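Local structure of hydroalkoxylation enzyme phnH (Penicillium herquei, 6JJT) at residues 30-35 / 143-148; 87-92 / 101-106. The protein catalyses an enantioselective intramolecular hydroalkoxylation that closes a prenylated phenalenone to (2'R)-atrovenetin on the way to herqueinone, working as a homotetramer. All coordinates share one frame; numbering follows the deposited sequence.

Overall arrangement
Both contacts belong to one closed antiparallel barrel whose eight strands follow one another in chain order. Contact 1 (30-35 with 143-148) joins the first strand to the last and so closes the barrel; contact 2 (87-92 with 101-106) is a hairpin nested inside the loop that this closure makes. Their centres lie about 12 Å apart, yet their side chains meet: Tyr-145 OH comes within 2.7 Å of Glu-104 OE2, a probable but weak hydrogen bond, and Phe-30 CZ packs 4.2 Å from Tyr-90 OH. The side chains of Phe-30, Tyr-90, Glu-104 and Tyr-145 thus gather in one cluster. On the other face of contact 2, the side chain of His-89 comes within about 4 Å of a bound PEG molecule, nearest atoms.

Contact 1 (30-35 / 143-148); sequences FSANLT and LEYWQI
Phe-30 and Tyr-145 form an antiparallel hydrogen-bonded pair at the seam of the beta-barrel, where strand 26-44, the first, meets strand 142-148, the last. Four backbone bonds join the strands, two between Phe-30 and Tyr-145 and two between Ala-32 and Leu-143. The first couple is uneven: Tyr-145 N to Phe-30 O is 2.8 Å, whereas Phe-30 N to Tyr-145 O stretches to 3.3 Å. Between the couples, the non-hydrogen-bonded pair Ser-31 and Glu-144 brings Ser-31 CA within 3.2 Å of Leu-143 O, a CA-H...O contact.

The side chains of Phe-30, Ala-32, Leu-143 and Tyr-145 share one face of the sheet. Phe-30 CG sits between the backbone N and the carbonyl carbon (chi1 73°), and the ring lies in an offset stack with Tyr-145, centroids 4.3 Å apart and planes only 5° from parallel. Phe-30 CZ lies over the Tyr-145 ring, offset toward its rim, 3.5 Å from Tyr-145 CD1. Phe-65 meets the Phe-30 ring as well, its plane inclined, while Val-113 packs on Tyr-145.

Smaller apolar contacts share this face. Leu-34 CD1 and Leu-143 CD1 meet at 4.1 Å, their side chains crossing at about a right angle, and Ala-32 CB sits at the edge of the Tyr-145 ring, 3.9 Å from CE1.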
loop_
_atom_site.group_PDB
_atom_site.type_symbol
_atom_site.label_atom_id
_atom_site.label_comp_id
_atom_site.label_asym_id
_atom_site.label_seq_id
_atom_site.Cartn_x
_atom_site.Cartn_y
_atom_site.Cartn_z
ATOM N N PHE D 30 -11.681 0.269 22.097
ATOM C CA PHE D 30 -10.830 -0.794 22.643
ATOM C C PHE D 30 -9.525 -0.192 23.079
ATOM O O PHE D 30 -9.167 0.888 22.643
ATOM C CB PHE D 30 -10.546 -1.963 21.669
ATOM C CG PHE D 30 -9.590 -1.711 20.513
ATOM C CD1 PHE D 30 -9.961 -0.907 19.427
ATOM C CD2 PHE D 30 -8.341 -2.332 20.484
ATOM C CE1 PHE D 30 -9.082 -0.718 18.358
ATOM C CE2 PHE D 30 -7.484 -2.177 19.393
ATOM C CZ PHE D 30 -7.850 -1.355 18.328
ATOM N N SER D 31 -8.792 -0.937 23.936
ATOM C CA SER D 31 -7.412 -0.632 24.226
ATOM C C SER D 31 -6.550 -1.800 23.743
ATOM O O SER D 31 -6.995 -2.937 23.603
ATOM C CB SER D 31 -7.207 -0.413 25.704
ATOM O OG SER D 31 -7.485 -1.641 26.346
ATOM N N ALA D 32 -5.281 -1.462 23.523
ATOM C CA ALA D 32 -4.297 -2.447 23.119
ATOM C C ALA D 32 -3.054 -2.201 23.956
ATOM O O ALA D 32 -2.609 -1.055 24.103
ATOM C CB ALA D 32 -3.968 -2.322 21.640
ATOM N N ASN D 33 -2.534 -3.287 24.548
ATOM C CA ASN D 33 -1.308 -3.232 25.311
ATOM C C ASN D 33 -0.328 -4.172 24.609
ATOM O O ASN D 33 -0.471 -5.398 24.723
ATOM C CB ASN D 33 -1.560 -3.681 26.748
ATOM C CG ASN D 33 -0.442 -3.333 27.703
ATOM O OD1 ASN D 33 0.514 -2.644 27.346
ATOM N ND2 ASN D 33 -0.595 -3.755 28.952
ATOM N N LEU D 34 0.579 -3.581 23.818
ATOM C CA LEU D 34 1.261 -4.328 22.781
ATOM C C LEU D 34 2.672 -4.670 23.241
ATOM O O LEU D 34 3.273 -3.967 24.052
ATOM C CB LEU D 34 1.298 -3.435 21.534
ATOM C CG LEU D 34 -0.043 -3.127 20.857
ATOM C CD1 LEU D 34 0.139 -2.060 19.789
ATOM C CD2 LEU D 34 -0.687 -4.379 20.287
ATOM N N THR D 35 3.187 -5.779 22.702
ATOM C CA THR D 35 4.601 -6.119 22.855
ATOM C C THR D 35 5.232 -6.095 21.462
ATOM O O THR D 35 4.595 -6.500 20.474
ATOM C CB THR D 35 4.843 -7.437 23.612
ATOM O OG1 THR D 35 4.270 -8.531 22.913
ATOM C CG2 THR D 35 4.275 -7.420 25.027
ATOM N N LEU D 143 -2.349 1.841 24.129
ATOM C CA LEU D 143 -3.154 2.820 23.408
ATOM C C LEU D 143 -4.631 2.603 23.636
ATOM O O LEU D 143 -5.105 1.503 23.843
ATOM C CB LEU D 143 -2.874 2.740 21.900
ATOM C CG LEU D 143 -1.428 3.006 21.483
ATOM C CD1 LEU D 143 -0.660 1.689 21.287
ATOM C CD2 LEU D 143 -1.454 3.804 20.174
ATOM N N GLU D 144 -5.345 3.721 23.610
ATOM C CA GLU D 144 -6.788 3.712 23.679
ATOM C C GLU D 144 -7.353 4.193 22.343
ATOM O O GLU D 144 -6.885 5.228 21.865
ATOM C CB GLU D 144 -7.257 4.652 24.807
ATOM C CG GLU D 144 -7.050 4.030 26.175
ATOM C CD GLU D 144 -7.157 5.016 27.322
ATOM O OE1 GLU D 144 -7.202 6.217 27.083
ATOM O OE2 GLU D 144 -7.189 4.542 28.457
ATOM N N TYR D 145 -8.377 3.514 21.903
ATOM C CA TYR D 145 -8.960 3.778 20.585
ATOM C C TYR D 145 -10.448 4.079 20.666
ATOM O O TYR D 145 -11.185 3.448 21.440
ATOM C CB TYR D 145 -8.765 2.565 19.668
ATOM C CG TYR D 145 -7.344 2.171 19.358
ATOM C CD1 TYR D 145 -6.685 1.299 20.204
ATOM C CD2 TYR D 145 -6.673 2.632 18.220
ATOM C CE1 TYR D 145 -5.382 0.891 19.946
ATOM C CE2 TYR D 145 -5.363 2.226 17.955
ATOM C CZ TYR D 145 -4.724 1.363 18.826
ATOM O OH TYR D 145 -3.451 0.893 18.568
ATOM N N TRP D 146 -10.901 4.953 19.746
ATOM C CA TRP D 146 -12.257 5.477 19.652
ATOM C C TRP D 146 -12.842 5.182 18.280
ATOM O O TRP D 146 -12.162 5.409 17.267
ATOM C CB TRP D 146 -12.215 6.992 19.896
ATOM C CG TRP D 146 -11.701 7.286 21.271
ATOM C CD1 TRP D 146 -10.393 7.310 21.665
ATOM C CD2 TRP D 146 -12.490 7.513 22.447
ATOM N NE1 TRP D 146 -10.311 7.567 23.012
ATOM C CE2 TRP D 146 -11.583 7.672 23.519
ATOM C CE3 TRP D 146 -13.861 7.612 22.673
ATOM C CZ2 TRP D 146 -12.019 7.964 24.814
ATOM C CZ3 TRP D 146 -14.294 7.872 23.958
ATOM C CH2 TRP D 146 -13.381 8.035 25.000
ATOM N N GLN D 147 -14.112 4.786 18.208
ATOM C CA GLN D 147 -14.903 4.710 16.994
ATOM C C GLN D 147 -15.378 6.117 16.632
ATOM O O GLN D 147 -15.897 6.839 17.494
ATOM C CB GLN D 147 -16.113 3.807 17.221
ATOM C CG GLN D 147 -17.138 3.658 16.098
ATOM C CD GLN D 147 -18.102 2.529 16.395
ATOM O OE1 GLN D 147 -18.039 1.935 17.466
ATOM N NE2 GLN D 147 -19.017 2.220 15.491
ATOM N N ILE D 148 -15.149 6.527 15.377
ATOM C CA ILE D 148 -15.527 7.864 14.917
ATOM C C ILE D 148 -16.628 7.679 13.905
ATOM O O ILE D 148 -16.392 7.020 12.911
ATOM C CB ILE D 148 -14.358 8.606 14.241
ATOM C CG1 ILE D 148 -13.131 8.634 15.132
ATOM C CG2 ILE D 148 -14.767 10.030 13.866
ATOM C CD1 ILE D 148 -11.930 9.260 14.467
#

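Contact 2 (87-92 / 101-106)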
loop_
_atom_site.group_PDB
_atom_site.type_symbol
_atom_site.label_atom_id
_atom_site.label_comp_id
_atom_site.label_asym_id
_atom_site.label_seq_id
_atom_site.Cartn_x
_atom_site.Cartn_y
_atom_site.Cartn_z
ATOM N N ASP D 87 2.959 2.602 9.464
ATOM C CA ASP D 87 1.897 1.782 8.881
ATOM C C ASP D 87 2.070 0.351 9.369
ATOM O O ASP D 87 3.206 -0.171 9.244
ATOM C CB ASP D 87 2.011 1.800 7.365
ATOM C CG ASP D 87 1.676 3.161 6.747
ATOM O OD1 ASP D 87 0.460 3.420 6.540
ATOM O OD2 ASP D 87 2.626 3.964 6.502
ATOM N N ALA D 88 1.008 -0.250 9.938
ATOM C CA ALA D 88 1.151 -1.584 10.533
ATOM C C ALA D 88 -0.038 -2.437 10.139
ATOM O O ALA D 88 -1.114 -1.925 9.865
ATOM C CB ALA D 88 1.215 -1.456 12.045
ATOM N N HIS D 89 0.185 -3.737 10.107
ATOM C CA HIS D 89 -0.883 -4.699 10.052
ATOM C C HIS D 89 -0.657 -5.672 11.187
ATOM O O HIS D 89 0.495 -6.097 11.415
ATOM C CB HIS D 89 -0.876 -5.540 8.761
ATOM C CG HIS D 89 -1.100 -4.760 7.532
ATOM N ND1 HIS D 89 -0.044 -4.428 6.738
ATOM C CD2 HIS D 89 -2.222 -4.299 6.932
ATOM C CE1 HIS D 89 -0.519 -3.788 5.663
ATOM N NE2 HIS D 89 -1.831 -3.670 5.800
ATOM N N TYR D 90 -1.745 -6.022 11.865
ATOM C CA TYR D 90 -1.613 -7.075 12.861
ATOM C C TYR D 90 -2.936 -7.788 12.977
ATOM O O TYR D 90 -3.972 -7.289 12.510
ATOM C CB TYR D 90 -1.109 -6.562 14.221
ATOM C CG TYR D 90 -1.928 -5.491 14.901
ATOM C CD1 TYR D 90 -2.954 -5.798 15.778
ATOM C CD2 TYR D 90 -1.635 -4.144 14.676
ATOM C CE1 TYR D 90 -3.658 -4.804 16.436
ATOM C CE2 TYR D 90 -2.327 -3.127 15.338
ATOM C CZ TYR D 90 -3.323 -3.481 16.237
ATOM O OH TYR D 90 -4.039 -2.544 16.940
ATOM N N LEU D 91 -2.897 -8.981 13.560
ATOM C CA LEU D 91 -4.102 -9.807 13.616
ATOM C C LEU D 91 -4.498 -9.978 15.087
ATOM O O LEU D 91 -3.681 -10.393 15.920
ATOM C CB LEU D 91 -3.713 -11.129 12.935
ATOM C CG LEU D 91 -4.724 -12.235 12.660
ATOM C CD1 LEU D 91 -5.376 -12.886 13.857
ATOM C CD2 LEU D 91 -5.557 -12.060 11.404
ATOM N N ILE D 92 -5.759 -9.662 15.379
ATOM C CA ILE D 92 -6.358 -9.914 16.694
ATOM C C ILE D 92 -7.105 -11.226 16.612
ATOM O O ILE D 92 -7.882 -11.438 15.677
ATOM C CB ILE D 92 -7.335 -8.775 17.079
ATOM C CG1 ILE D 92 -6.560 -7.483 17.311
ATOM C CG2 ILE D 92 -8.144 -9.166 18.329
ATOM C CD1 ILE D 92 -7.451 -6.278 17.588
ATOM N N LEU D 101 -8.255 -8.662 11.047
ATOM C CA LEU D 101 -7.078 -7.879 10.630
ATOM C C LEU D 101 -7.244 -6.413 11.019
ATOM O O LEU D 101 -8.288 -5.798 10.732
ATOM C CB LEU D 101 -6.920 -7.955 9.105
ATOM C CG LEU D 101 -5.705 -7.192 8.568
ATOM C CD1 LEU D 101 -4.431 -7.881 9.000
ATOM C CD2 LEU D 101 -5.763 -7.048 7.052
ATOM N N VAL D 102 -6.205 -5.838 11.601
ATOM C CA VAL D 102 -6.159 -4.440 11.965
ATOM C C VAL D 102 -5.125 -3.775 11.069
ATOM O O VAL D 102 -3.973 -4.226 10.991
ATOM C CB VAL D 102 -5.788 -4.254 13.446
ATOM C CG1 VAL D 102 -5.781 -2.772 13.802
ATOM C CG2 VAL D 102 -6.773 -5.015 14.372
ATOM N N THR D 103 -5.538 -2.725 10.374
ATOM C CA THR D 103 -4.697 -1.932 9.481
ATOM C C THR D 103 -4.526 -0.560 10.106
ATOM O O THR D 103 -5.511 0.224 10.147
ATOM C CB THR D 103 -5.314 -1.871 8.073
ATOM O OG1 THR D 103 -5.418 -3.221 7.607
ATOM C CG2 THR D 103 -4.457 -1.054 7.124
ATOM N N GLU D 104 -3.317 -0.244 10.587
ATOM C CA GLU D 104 -3.079 1.033 11.209
ATOM C C GLU D 104 -2.229 1.915 10.319
ATOM O O GLU D 104 -1.333 1.465 9.615
ATOM C CB GLU D 104 -2.297 0.879 12.513
ATOM C CG GLU D 104 -3.065 0.224 13.651
ATOM C CD GLU D 104 -2.438 0.306 15.040
ATOM O OE1 GLU D 104 -1.238 0.651 15.088
ATOM O OE2 GLU D 104 -3.200 0.064 16.029
ATOM N N SER D 105 -2.521 3.198 10.340
ATOM C CA SER D 105 -1.728 4.217 9.660
ATOM C C SER D 105 -1.632 5.421 10.585
ATOM O O SER D 105 -2.671 5.844 11.124
ATOM C CB SER D 105 -2.253 4.588 8.293
ATOM O OG SER D 105 -3.637 4.943 8.374
ATOM N N ALA D 106 -0.451 5.985 10.779
ATOM C CA ALA D 106 -0.267 6.894 11.905
ATOM C C ALA D 106 0.607 8.068 11.545
ATOM O O ALA D 106 1.579 7.901 10.839
ATOM C CB ALA D 106 0.341 6.142 13.084
HETATM O O HOH W 1 -1.546 1.550 6.346
#
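Tyr-90 donates its hydroxyl proton to Glu-104, with Tyr-90 OH 2.9 Å from Glu-104 OE2, the oxygen that Tyr-145 of contact 1 also approaches. The ring and carboxylate planes stand 80° apart: the hydroxyl meets OE2 from above the carboxylate plane, 51° out of it, while Glu-104 CD lies at the ring edge, in its plane.

Four backbone bonds tie the strands, two between Ala-88 and Glu-104 and two between Tyr-90 and Val-102. The shortest, Val-102 N to Tyr-90 O, is 2.8 Å. In the non-hydrogen-bonded pair His-89 and Thr-103, His-89 CA approaches Val-102 O at 3.3 Å as a CA-H...O contact. A water lies 2.7 Å from Asp-87 OD1 and also within reach of Glu-104 O.

Val-102 packs over one face of the Tyr-90 ring, a CH-pi contact with CB 3.8 Å from the ring centroid. Its CG1, anti to the backbone N (chi1 -179°), lies 3.5 Å from Tyr-90 CZ, and its other methyl, CG2, meets Ile-92 CD1. On the other face, His-89 and Thr-103 run alongside each other, Thr-103 OG1 lying 3.4 Å from His-89 CD2, near the imidazole plane. This side faces another copy of the protein: Leu-75 and Tyr-42 of the third subunit pack on His-89 and Leu-101, respectively.

The alternation of hydrogen-bonded and non-hydrogen-bonded pairs identifies an antiparallel beta-hairpin, here set in the wall of the closed eight-stranded barrel of this DUF3237-family protein, with Tyr-90, Val-102 and Glu-104 on one face and subunit packing on the other.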